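Local structure of selenium-binding protein (Sulfolobus tokodaii, 2ECE) at residues D71-S82 / E94-S105; G146-A154 / G165-F174. The protein is of unknown function but folds as a beta propeller and, like its relatives, may bind selenium. All coordinates share one frame; numbering follows the deposited sequence.

How the contacts relate
From the N terminus, the chain first pairs 71-82 with 94-105, closing an 11-residue loop (contact 1). It then runs on through strands 108-112, 121-126 and 140-145, and pairs 146-154 with 165-174 around a 10-residue loop (contact 2). The two closures follow in series, so neither nests within nor crosses the other. Each joins neighbouring strands of its own four-stranded antiparallel sheet, and these sheets are successive blades of the propeller. The centres of the contacts lie about 11 Å apart. Between them, Phe97 meets Phe174 edge-to-face, Asn79 packs on His171 and Ile150, and the disulfide from Cys81 of contact 1 to Cys145, the residue just before 146-154, adds a covalent tie.

Contact 1: D71-S82 / E94-S105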
loop_
_atom_site.group_PDB
_atom_site.type_symbol
_atom_site.label_atom_id
_atom_site.label_comp_id
_atom_site.label_asym_id
_atom_site.label_seq_id
_atom_site.Cartn_x
_atom_site.Cartn_y
_atom_site.Cartn_z
ATOM N N ASP A 71 4.213 14.700 9.307
ATOM C CA ASP A 71 3.533 14.568 8.013
ATOM C C ASP A 71 2.766 13.247 8.004
ATOM O O ASP A 71 1.677 13.153 7.441
ATOM C CB ASP A 71 4.546 14.517 6.853
ATOM C CG ASP A 71 5.022 15.896 6.402
ATOM O OD1 ASP A 71 4.185 16.732 5.993
ATOM O OD2 ASP A 71 6.245 16.137 6.434
ATOM N N GLU A 72 3.367 12.257 8.664
ATOM C CA GLU A 72 2.910 10.869 8.750
ATOM C C GLU A 72 3.027 10.299 7.345
ATOM O O GLU A 72 2.040 10.184 6.617
ATOM C CB GLU A 72 1.469 10.722 9.271
ATOM C CG GLU A 72 0.903 9.261 9.220
ATOM C CD GLU A 72 0.790 8.553 10.586
ATOM O OE1 GLU A 72 0.385 9.198 11.578
ATOM O OE2 GLU A 72 1.081 7.336 10.666
ATOM N N LEU A 73 4.261 9.986 6.952
ATOM C CA LEU A 73 4.496 9.392 5.640
ATOM C C LEU A 73 3.848 8.029 5.690
ATOM O O LEU A 73 3.705 7.442 6.778
ATOM C CB LEU A 73 5.992 9.247 5.342
ATOM C CG LEU A 73 6.764 10.544 5.063
ATOM C CD1 LEU A 73 8.038 10.229 4.297
ATOM C CD2 LEU A 73 5.904 11.494 4.242
ATOM N N HIS A 74 3.334 7.587 4.550
ATOM C CA HIS A 74 2.685 6.280 4.517
ATOM C C HIS A 74 2.903 5.593 3.150
ATOM O O HIS A 74 3.875 4.875 2.936
ATOM C CB HIS A 74 1.230 6.601 4.739
ATOM C CG HIS A 74 0.349 5.440 5.060
ATOM N ND1 HIS A 74 0.141 5.008 6.351
ATOM C CD2 HIS A 74 -0.489 4.716 4.282
ATOM C CE1 HIS A 74 -0.790 4.069 6.355
ATOM N NE2 HIS A 74 -1.188 3.872 5.111
ATOM N N HIS A 75 2.146 6.074 2.177
ATOM C CA HIS A 75 2.187 5.525 0.820
ATOM C C HIS A 75 2.727 6.624 -0.087
ATOM O O HIS A 75 2.568 7.808 0.211
ATOM C CB HIS A 75 0.774 5.119 0.326
ATOM C CG HIS A 75 0.332 3.748 0.756
ATOM N ND1 HIS A 75 0.896 3.078 1.822
ATOM C CD2 HIS A 75 -0.640 2.933 0.273
ATOM C CE1 HIS A 75 0.293 1.911 1.975
ATOM N NE2 HIS A 75 -0.642 1.799 1.048
ATOM N N PHE A 76 3.398 6.236 -1.165
ATOM C CA PHE A 76 3.917 7.200 -2.133
ATOM C C PHE A 76 4.107 6.524 -3.488
ATOM O O PHE A 76 4.018 5.303 -3.597
ATOM C CB PHE A 76 5.233 7.857 -1.661
ATOM C CG PHE A 76 6.411 6.918 -1.566
ATOM C CD1 PHE A 76 6.510 6.004 -0.525
ATOM C CD2 PHE A 76 7.435 6.971 -2.513
ATOM C CE1 PHE A 76 7.613 5.148 -0.420
ATOM C CE2 PHE A 76 8.547 6.119 -2.423
ATOM C CZ PHE A 76 8.633 5.207 -1.373
ATOM N N GLY A 77 4.359 7.310 -4.525
ATOM C CA GLY A 77 4.531 6.722 -5.839
ATOM C C GLY A 77 5.314 7.595 -6.792
ATOM O O GLY A 77 5.800 8.655 -6.413
ATOM N N TRP A 78 5.441 7.138 -8.034
ATOM C CA TRP A 78 6.172 7.878 -9.058
ATOM C C TRP A 78 5.289 8.842 -9.828
ATOM O O TRP A 78 4.077 8.653 -9.909
ATOM C CB TRP A 78 6.801 6.912 -10.061
ATOM C CG TRP A 78 7.783 5.967 -9.460
ATOM C CD1 TRP A 78 7.552 4.682 -9.066
ATOM C CD2 TRP A 78 9.172 6.215 -9.239
ATOM N NE1 TRP A 78 8.718 4.111 -8.621
ATOM C CE2 TRP A 78 9.729 5.029 -8.717
ATOM C CE3 TRP A 78 10.003 7.327 -9.436
ATOM C CZ2 TRP A 78 11.086 4.920 -8.387
ATOM C CZ3 TRP A 78 11.356 7.217 -9.108
ATOM C CH2 TRP A 78 11.879 6.020 -8.590
ATOM N N ASN A 79 5.910 9.865 -10.412
ATOM C CA ASN A 79 5.184 10.849 -11.207
ATOM C C ASN A 79 4.693 10.188 -12.498
ATOM O O ASN A 79 3.621 10.510 -13.004
ATOM C CB ASN A 79 6.095 12.035 -11.557
ATOM C CG ASN A 79 7.237 11.638 -12.477
ATOM O OD1 ASN A 79 8.080 10.820 -12.112
ATOM N ND2 ASN A 79 7.266 12.213 -13.678
ATOM N N ALA A 80 5.486 9.263 -13.029
ATOM C CA ALA A 80 5.127 8.574 -14.264
ATOM C C ALA A 80 5.644 7.146 -14.255
ATOM O O ALA A 80 6.644 6.834 -13.604
ATOM C CB ALA A 80 5.692 9.326 -15.479
ATOM N N CYS A 81 4.960 6.279 -14.989
ATOM C CA CYS A 81 5.365 4.892 -15.048
ATOM C C CYS A 81 4.938 4.211 -16.349
ATOM O O CYS A 81 4.649 4.887 -17.331
ATOM C CB CYS A 81 4.827 4.156 -13.822
ATOM S SG CYS A 81 3.034 4.248 -13.515
ATOM N N SER A 82 4.898 2.880 -16.356
ATOM C CA SER A 82 4.540 2.134 -17.565
ATOM C C SER A 82 3.242 2.571 -18.246
ATOM O O SER A 82 3.077 2.395 -19.458
ATOM C CB SER A 82 4.484 0.635 -17.256
ATOM O OG SER A 82 5.773 0.154 -16.904
ATOM N N GLU A 94 8.828 11.166 -17.644
ATOM C CA GLU A 94 9.743 10.079 -17.332
ATOM C C GLU A 94 9.601 9.687 -15.867
ATOM O O GLU A 94 9.152 10.493 -15.056
ATOM C CB GLU A 94 11.186 10.518 -17.629
ATOM C CG GLU A 94 11.645 11.751 -16.851
ATOM C CD GLU A 94 13.036 12.234 -17.256
ATOM O OE1 GLU A 94 13.825 11.422 -17.786
ATOM O OE2 GLU A 94 13.345 13.423 -17.029
ATOM N N ARG A 95 9.956 8.447 -15.532
ATOM C CA ARG A 95 9.881 7.997 -14.144
ATOM C C ARG A 95 11.036 8.712 -13.462
ATOM O O ARG A 95 12.169 8.219 -13.450
ATOM C CB ARG A 95 10.085 6.485 -14.045
ATOM C CG ARG A 95 9.814 5.917 -12.662
ATOM C CD ARG A 95 10.405 4.526 -12.517
ATOM N NE ARG A 95 9.853 3.550 -13.455
ATOM C CZ ARG A 95 8.709 2.894 -13.284
ATOM N NH1 ARG A 95 7.966 3.103 -12.202
ATOM N NH2 ARG A 95 8.316 2.008 -14.190
ATOM N N ARG A 96 10.746 9.869 -12.883
ATOM C CA ARG A 96 11.791 10.666 -12.270
ATOM C C ARG A 96 11.538 11.138 -10.847
ATOM O O ARG A 96 12.454 11.159 -10.023
ATOM C CB ARG A 96 12.059 11.879 -13.164
ATOM C CG ARG A 96 13.020 12.876 -12.587
ATOM C CD ARG A 96 13.422 13.901 -13.620
ATOM N NE ARG A 96 14.439 14.788 -13.070
ATOM C CZ ARG A 96 15.072 15.725 -13.762
ATOM N NH1 ARG A 96 14.796 15.909 -15.048
ATOM N NH2 ARG A 96 15.995 16.471 -13.167
ATOM N N PHE A 97 10.299 11.507 -10.550
ATOM C CA PHE A 97 9.985 12.024 -9.228
ATOM C C PHE A 97 9.148 11.141 -8.328
ATOM O O PHE A 97 8.196 10.499 -8.776
ATOM C CB PHE A 97 9.265 13.365 -9.358
ATOM C CG PHE A 97 9.940 14.331 -10.286
ATOM C CD1 PHE A 97 9.643 14.337 -11.643
ATOM C CD2 PHE A 97 10.871 15.242 -9.796
ATOM C CE1 PHE A 97 10.263 15.241 -12.503
ATOM C CE2 PHE A 97 11.499 16.150 -10.646
ATOM C CZ PHE A 97 11.191 16.148 -12.003
ATOM N N LEU A 98 9.508 11.118 -7.051
ATOM C CA LEU A 98 8.726 10.382 -6.072
ATOM C C LEU A 98 7.716 11.426 -5.603
ATOM O O LEU A 98 8.091 12.562 -5.288
ATOM C CB LEU A 98 9.588 9.929 -4.886
ATOM C CG LEU A 98 10.655 8.859 -5.148
ATOM C CD1 LEU A 98 11.417 8.577 -3.848
ATOM C CD2 LEU A 98 9.995 7.583 -5.667
ATOM N N ILE A 99 6.442 11.046 -5.593
ATOM C CA ILE A 99 5.346 11.908 -5.159
ATOM C C ILE A 99 5.032 11.380 -3.758
ATOM O O ILE A 99 4.455 10.300 -3.614
ATOM C CB ILE A 99 4.120 11.727 -6.087
ATOM C CG1 ILE A 99 4.546 11.904 -7.546
ATOM C CG2 ILE A 99 3.036 12.735 -5.747
ATOM C CD1 ILE A 99 5.112 13.274 -7.856
ATOM N N VAL A 100 5.427 12.144 -2.736
ATOM C CA VAL A 100 5.272 11.743 -1.340
ATOM C C VAL A 100 4.318 12.612 -0.529
ATOM O O VAL A 100 4.661 13.726 -0.140
ATOM C CB VAL A 100 6.651 11.752 -0.642
ATOM C CG1 VAL A 100 6.530 11.219 0.787
ATOM C CG2 VAL A 100 7.641 10.924 -1.462
ATOM N N PRO A 101 3.115 12.091 -0.227
ATOM C CA PRO A 101 2.136 12.860 0.540
ATOM C C PRO A 101 2.149 12.576 2.039
ATOM O O PRO A 101 2.627 11.530 2.487
ATOM C CB PRO A 101 0.820 12.435 -0.098
ATOM C CG PRO A 101 1.055 10.950 -0.272
ATOM C CD PRO A 101 2.485 10.897 -0.825
ATOM N N GLY A 102 1.616 13.517 2.813
ATOM C CA GLY A 102 1.537 13.322 4.249
ATOM C C GLY A 102 0.136 12.827 4.558
ATOM O O GLY A 102 -0.848 13.525 4.270
ATOM N N LEU A 103 0.024 11.628 5.125
ATOM C CA LEU A 103 -1.291 11.080 5.451
ATOM C C LEU A 103 -1.977 11.911 6.549
ATOM O O LEU A 103 -3.201 11.895 6.665
ATOM C CB LEU A 103 -1.169 9.613 5.882
ATOM C CG LEU A 103 -2.457 8.865 6.255
ATOM C CD1 LEU A 103 -3.477 8.927 5.126
ATOM C CD2 LEU A 103 -2.104 7.418 6.573
ATOM N N ARG A 104 -1.185 12.628 7.345
ATOM C CA ARG A 104 -1.722 13.489 8.399
ATOM C C ARG A 104 -1.769 14.954 7.956
ATOM O O ARG A 104 -2.783 15.632 8.138
ATOM C CB ARG A 104 -0.880 13.383 9.684
ATOM C CG ARG A 104 -1.364 12.337 10.692
ATOM C CD ARG A 104 -0.566 12.364 12.000
ATOM N NE ARG A 104 -0.933 11.253 12.879
ATOM C CZ ARG A 104 -1.959 11.264 13.727
ATOM N NH1 ARG A 104 -2.728 12.343 13.834
ATOM N NH2 ARG A 104 -2.249 10.179 14.433
ATOM N N SER A 105 -0.682 15.427 7.350
ATOM C CA SER A 105 -0.574 16.823 6.920
ATOM C C SER A 105 -1.256 17.246 5.622
ATOM O O SER A 105 -1.619 18.413 5.474
ATOM C CB SER A 105 0.899 17.211 6.809
ATOM O OG SER A 105 1.492 16.534 5.712
HETATM O O HOH W 1 3.903 9.072 2.287
#
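The indole of Trp78 lies between two aliphatic groups of 94-105. Arg95 CG sits over one face, 3.8 Å from the centroid of the six-membered ring, and Leu98 CD2 over the opposite face, 3.6 Å from that same centroid; Arg96 O lies at the edge. A bend in the Arg95 chain at chi3 (-61°) brings CZ over the five-membered ring, 4.8 Å from its centroid, in a cation-pi contact with the guanidinium plane turned 83° to the indole. Asp457 bridges to NH2 of this arginine. Leu98 CD2 also meets the Phe76 ring at its edge, serving two aromatic rings at once. Further along, Leu103 CD2 rests over one face of the His74 imidazole, 3.5 Å from its centroid.

Past the pairs Gly77-Ile99 and Trp78-Leu98, Asn79 N still donates to Phe97 O; beyond it the side-chain amide carries the pairing on. With CG tucked between backbone N and carbonyl carbon (chi1 66°), Asn79 OD1 accepts Arg96 N at 2.9 Å on a lone pair and Phe97 N at 2.8 Å from above the amide plane. Asn79 ND2 completes the grip by donating to Glu94 O at 2.9 Å. At the far end, Glu72 OE1 takes Arg104 NE at 2.8 Å in a salt bridge. Asp71 OD1 receives Ser105 OG on its anti lone pair and pairs with Arg107, OD2 is hydrogen-bonded to the hydroxyl of Tyr109, and Asp71 O accepts both Arg104 N and Ser105 N.

Contact 1 thus joins the first two strands of a propeller blade through an apolar and aromatic middle between polar ends. Three bonds fix the rotation of the Asn79 amide; Asp457 would help balance the charge of Arg95, while that of Glu72 is met by Arg104, with Ser403 adding a neutral hydrogen bond.

Contact 2: G146-A154 / G165-F174; sequences GPDAIYISA and GILMLDHYSF
His171 sends its NE2-H to Gly146 O, 2.8 Å away and 3° out of the ring plane. One face of the imidazole lies against the backbone of Ala149 and Ile150, and Ile150 CG1 touches ND1. On the hairpin face carrying Tyr151, Met168 lies alongside the phenol ring: its CG sits over the face, 4.0 Å from the ring centroid, and SD makes an oblique Met-aromatic contact. A bend at chi3 (78°) lays Met168 CE against Tyr151 OH at 3.6 Å. On the other side, Ile150, Ile152, Leu167 and Leu169 interlock, with Ile152 CD1 reaching Leu169 CD1 at 3.9 Å.

In the second shell, Tyr151 OH donates to Asp148 OD2 on the syn side at 2.7 Å, and Trp180 and Trp195 meet the ring edge-to-face. From opposite faces of its carboxylate Asp170 OD2 accepts Tyr172 N, an Asx turn, and Ser173 N, which extends it to an Asx motif; a water bridges Asp148 O and His171 N. Strands 150-154 and 165-169 form a beta hairpin, the two central strands of a four-stranded propeller blade between 140-145 and 176-179.

A leucine in place of His171 would probably leave the Gly146 carbonyl without its mate and the 146-149 loop less firmly tied to 170-174. Beyond the pair Ile150-Leu169, His171 fastens that loop to the turn following Leu169, a bond consistent with a proton on NE2.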
loop_
_atom_site.group_PDB
_atom_site.type_symbol
_atom_site.label_atom_id
_atom_site.label_comp_id
_atom_site.label_asym_id
_atom_site.label_seq_id
_atom_site.Cartn_x
_atom_site.Cartn_y
_atom_site.Cartn_z
ATOM N N GLY A 146 -0.838 7.835 -13.626
ATOM C CA GLY A 146 -1.732 7.516 -14.725
ATOM C C GLY A 146 -1.180 8.050 -16.035
ATOM O O GLY A 146 -0.184 8.777 -16.033
ATOM N N PRO A 147 -1.795 7.702 -17.174
ATOM C CA PRO A 147 -1.332 8.173 -18.482
ATOM C C PRO A 147 -1.515 9.681 -18.615
ATOM O O PRO A 147 -0.664 10.389 -19.155
ATOM C CB PRO A 147 -2.246 7.439 -19.467
ATOM C CG PRO A 147 -2.773 6.261 -18.683
ATOM C CD PRO A 147 -2.987 6.850 -17.320
ATOM N N ASP A 148 -2.649 10.141 -18.101
ATOM C CA ASP A 148 -3.070 11.532 -18.171
ATOM C C ASP A 148 -2.706 12.435 -17.001
ATOM O O ASP A 148 -2.592 13.646 -17.176
ATOM C CB ASP A 148 -4.581 11.557 -18.380
ATOM C CG ASP A 148 -5.330 10.832 -17.275
ATOM O OD1 ASP A 148 -4.722 9.966 -16.605
ATOM O OD2 ASP A 148 -6.529 11.116 -17.083
ATOM N N ALA A 149 -2.534 11.871 -15.810
ATOM C CA ALA A 149 -2.194 12.690 -14.645
ATOM C C ALA A 149 -1.747 11.826 -13.471
ATOM O O ALA A 149 -1.635 10.611 -13.596
ATOM C CB ALA A 149 -3.402 13.541 -14.235
ATOM N N ILE A 150 -1.481 12.467 -12.338
ATOM C CA ILE A 150 -1.070 11.757 -11.135
ATOM C C ILE A 150 -2.300 11.758 -10.236
ATOM O O ILE A 150 -2.889 12.809 -9.992
ATOM C CB ILE A 150 0.100 12.478 -10.431
ATOM C CG1 ILE A 150 1.320 12.516 -11.355
ATOM C CG2 ILE A 150 0.448 11.761 -9.135
ATOM C CD1 ILE A 150 2.392 13.471 -10.878
ATOM N N TYR A 151 -2.693 10.583 -9.759
ATOM C CA TYR A 151 -3.876 10.450 -8.918
ATOM C C TYR A 151 -3.506 10.126 -7.477
ATOM O O TYR A 151 -2.648 9.281 -7.227
ATOM C CB TYR A 151 -4.786 9.336 -9.457
ATOM C CG TYR A 151 -5.370 9.583 -10.830
ATOM C CD1 TYR A 151 -4.551 9.734 -11.953
ATOM C CD2 TYR A 151 -6.754 9.629 -11.013
ATOM C CE1 TYR A 151 -5.100 9.922 -13.224
ATOM C CE2 TYR A 151 -7.313 9.816 -12.272
ATOM C CZ TYR A 151 -6.483 9.960 -13.374
ATOM O OH TYR A 151 -7.040 10.136 -14.623
ATOM N N ILE A 152 -4.181 10.781 -6.534
ATOM C CA ILE A 152 -3.913 10.574 -5.117
ATOM C C ILE A 152 -5.214 10.480 -4.342
ATOM O O ILE A 152 -6.068 11.351 -4.457
ATOM C CB ILE A 152 -3.086 11.744 -4.526
ATOM C CG1 ILE A 152 -1.820 11.963 -5.367
ATOM C CG2 ILE A 152 -2.724 11.444 -3.078
ATOM C CD1 ILE A 152 -1.000 13.162 -4.948
ATOM N N SER A 153 -5.371 9.427 -3.546
ATOM C CA SER A 153 -6.588 9.277 -2.764
ATOM C C SER A 153 -6.469 10.047 -1.449
ATOM O O SER A 153 -5.365 10.321 -0.974
ATOM C CB SER A 153 -6.863 7.798 -2.485
ATOM O OG SER A 153 -5.854 7.242 -1.664
ATOM N N ALA A 154 -7.613 10.404 -0.871
ATOM C CA ALA A 154 -7.645 11.145 0.386
ATOM C C ALA A 154 -8.762 10.597 1.273
ATOM O O ALA A 154 -9.848 10.280 0.794
ATOM C CB ALA A 154 -7.856 12.643 0.110
ATOM N N GLY A 165 -11.936 10.950 -1.198
ATOM C CA GLY A 165 -11.944 10.643 -2.614
ATOM C C GLY A 165 -10.589 10.686 -3.274
ATOM O O GLY A 165 -9.577 10.428 -2.639
ATOM N N ILE A 166 -10.580 11.024 -4.558
ATOM C CA ILE A 166 -9.352 11.065 -5.334
ATOM C C ILE A 166 -9.141 12.416 -6.010
ATOM O O ILE A 166 -10.051 12.952 -6.648
ATOM C CB ILE A 166 -9.376 9.968 -6.426
ATOM C CG1 ILE A 166 -9.565 8.598 -5.766
ATOM C CG2 ILE A 166 -8.103 10.021 -7.260
ATOM C CD1 ILE A 166 -10.012 7.504 -6.729
ATOM N N LEU A 167 -7.942 12.964 -5.859
ATOM C CA LEU A 167 -7.610 14.233 -6.497
ATOM C C LEU A 167 -6.548 13.938 -7.541
ATOM O O LEU A 167 -5.946 12.861 -7.541
ATOM C CB LEU A 167 -7.066 15.246 -5.486
ATOM C CG LEU A 167 -5.737 14.915 -4.807
ATOM C CD1 LEU A 167 -4.762 16.067 -4.995
ATOM C CD2 LEU A 167 -5.979 14.655 -3.332
ATOM N N MET A 168 -6.313 14.901 -8.424
ATOM C CA MET A 168 -5.331 14.739 -9.481
ATOM C C MET A 168 -4.301 15.857 -9.444
ATOM O O MET A 168 -4.592 16.971 -8.994
ATOM C CB MET A 168 -6.033 14.735 -10.836
ATOM C CG MET A 168 -6.944 13.535 -11.058
ATOM S SD MET A 168 -8.176 13.867 -12.316
ATOM C CE MET A 168 -7.219 13.691 -13.825
ATOM N N LEU A 169 -3.093 15.538 -9.896
ATOM C CA LEU A 169 -2.002 16.508 -9.962
ATOM C C LEU A 169 -1.562 16.541 -11.413
ATOM O O LEU A 169 -1.518 15.502 -12.082
ATOM C CB LEU A 169 -0.792 16.079 -9.133
ATOM C CG LEU A 169 -0.759 15.970 -7.615
ATOM C CD1 LEU A 169 0.712 15.776 -7.220
ATOM C CD2 LEU A 169 -1.327 17.214 -6.953
ATOM N N ASP A 170 -1.218 17.731 -11.888
ATOM C CA ASP A 170 -0.772 17.908 -13.258
ATOM C C ASP A 170 0.579 17.220 -13.476
ATOM O O ASP A 170 1.486 17.360 -12.654
ATOM C CB ASP A 170 -0.643 19.397 -13.548
ATOM C CG ASP A 170 -0.368 19.672 -14.993
ATOM O OD1 ASP A 170 -1.343 19.831 -15.759
ATOM O OD2 ASP A 170 0.824 19.710 -15.363
ATOM N N HIS A 171 0.711 16.492 -14.585
ATOM C CA HIS A 171 1.950 15.775 -14.911
ATOM C C HIS A 171 3.179 16.663 -15.083
ATOM O O HIS A 171 4.311 16.199 -14.920
ATOM C CB HIS A 171 1.793 14.980 -16.210
ATOM C CG HIS A 171 1.483 13.530 -16.010
ATOM N ND1 HIS A 171 2.176 12.735 -15.125
ATOM C CD2 HIS A 171 0.589 12.721 -16.625
ATOM C CE1 HIS A 171 1.722 11.495 -15.202
ATOM N NE2 HIS A 171 0.759 11.460 -16.106
ATOM N N TYR A 172 2.960 17.930 -15.420
ATOM C CA TYR A 172 4.072 18.841 -15.663
ATOM C C TYR A 172 4.416 19.808 -14.542
ATOM O O TYR A 172 5.588 19.972 -14.205
ATOM C CB TYR A 172 3.811 19.608 -16.959
ATOM C CG TYR A 172 3.578 18.685 -18.130
ATOM C CD1 TYR A 172 2.297 18.481 -18.642
ATOM C CD2 TYR A 172 4.635 17.972 -18.694
ATOM C CE1 TYR A 172 2.075 17.589 -19.693
ATOM C CE2 TYR A 172 4.426 17.076 -19.739
ATOM C CZ TYR A 172 3.146 16.889 -20.236
ATOM O OH TYR A 172 2.946 16.011 -21.277
ATOM N N SER A 173 3.405 20.436 -13.952
ATOM C CA SER A 173 3.643 21.388 -12.877
ATOM C C SER A 173 3.568 20.723 -11.514
ATOM O O SER A 173 4.096 21.245 -10.529
ATOM C CB SER A 173 2.617 22.517 -12.945
ATOM O OG SER A 173 1.309 22.016 -12.725
ATOM N N PHE A 174 2.915 19.564 -11.470
ATOM C CA PHE A 174 2.735 18.819 -10.231
ATOM C C PHE A 174 1.781 19.574 -9.315
ATOM O O PHE A 174 1.676 19.266 -8.130
ATOM C CB PHE A 174 4.073 18.610 -9.514
ATOM C CG PHE A 174 5.054 17.779 -10.290
ATOM C CD1 PHE A 174 6.330 18.256 -10.559
ATOM C CD2 PHE A 174 4.696 16.522 -10.768
ATOM C CE1 PHE A 174 7.236 17.494 -11.295
ATOM C CE2 PHE A 174 5.592 15.753 -11.503
ATOM C CZ PHE A 174 6.862 16.240 -11.767
HETATM O O HOH W 2 -1.722 16.061 -16.420
#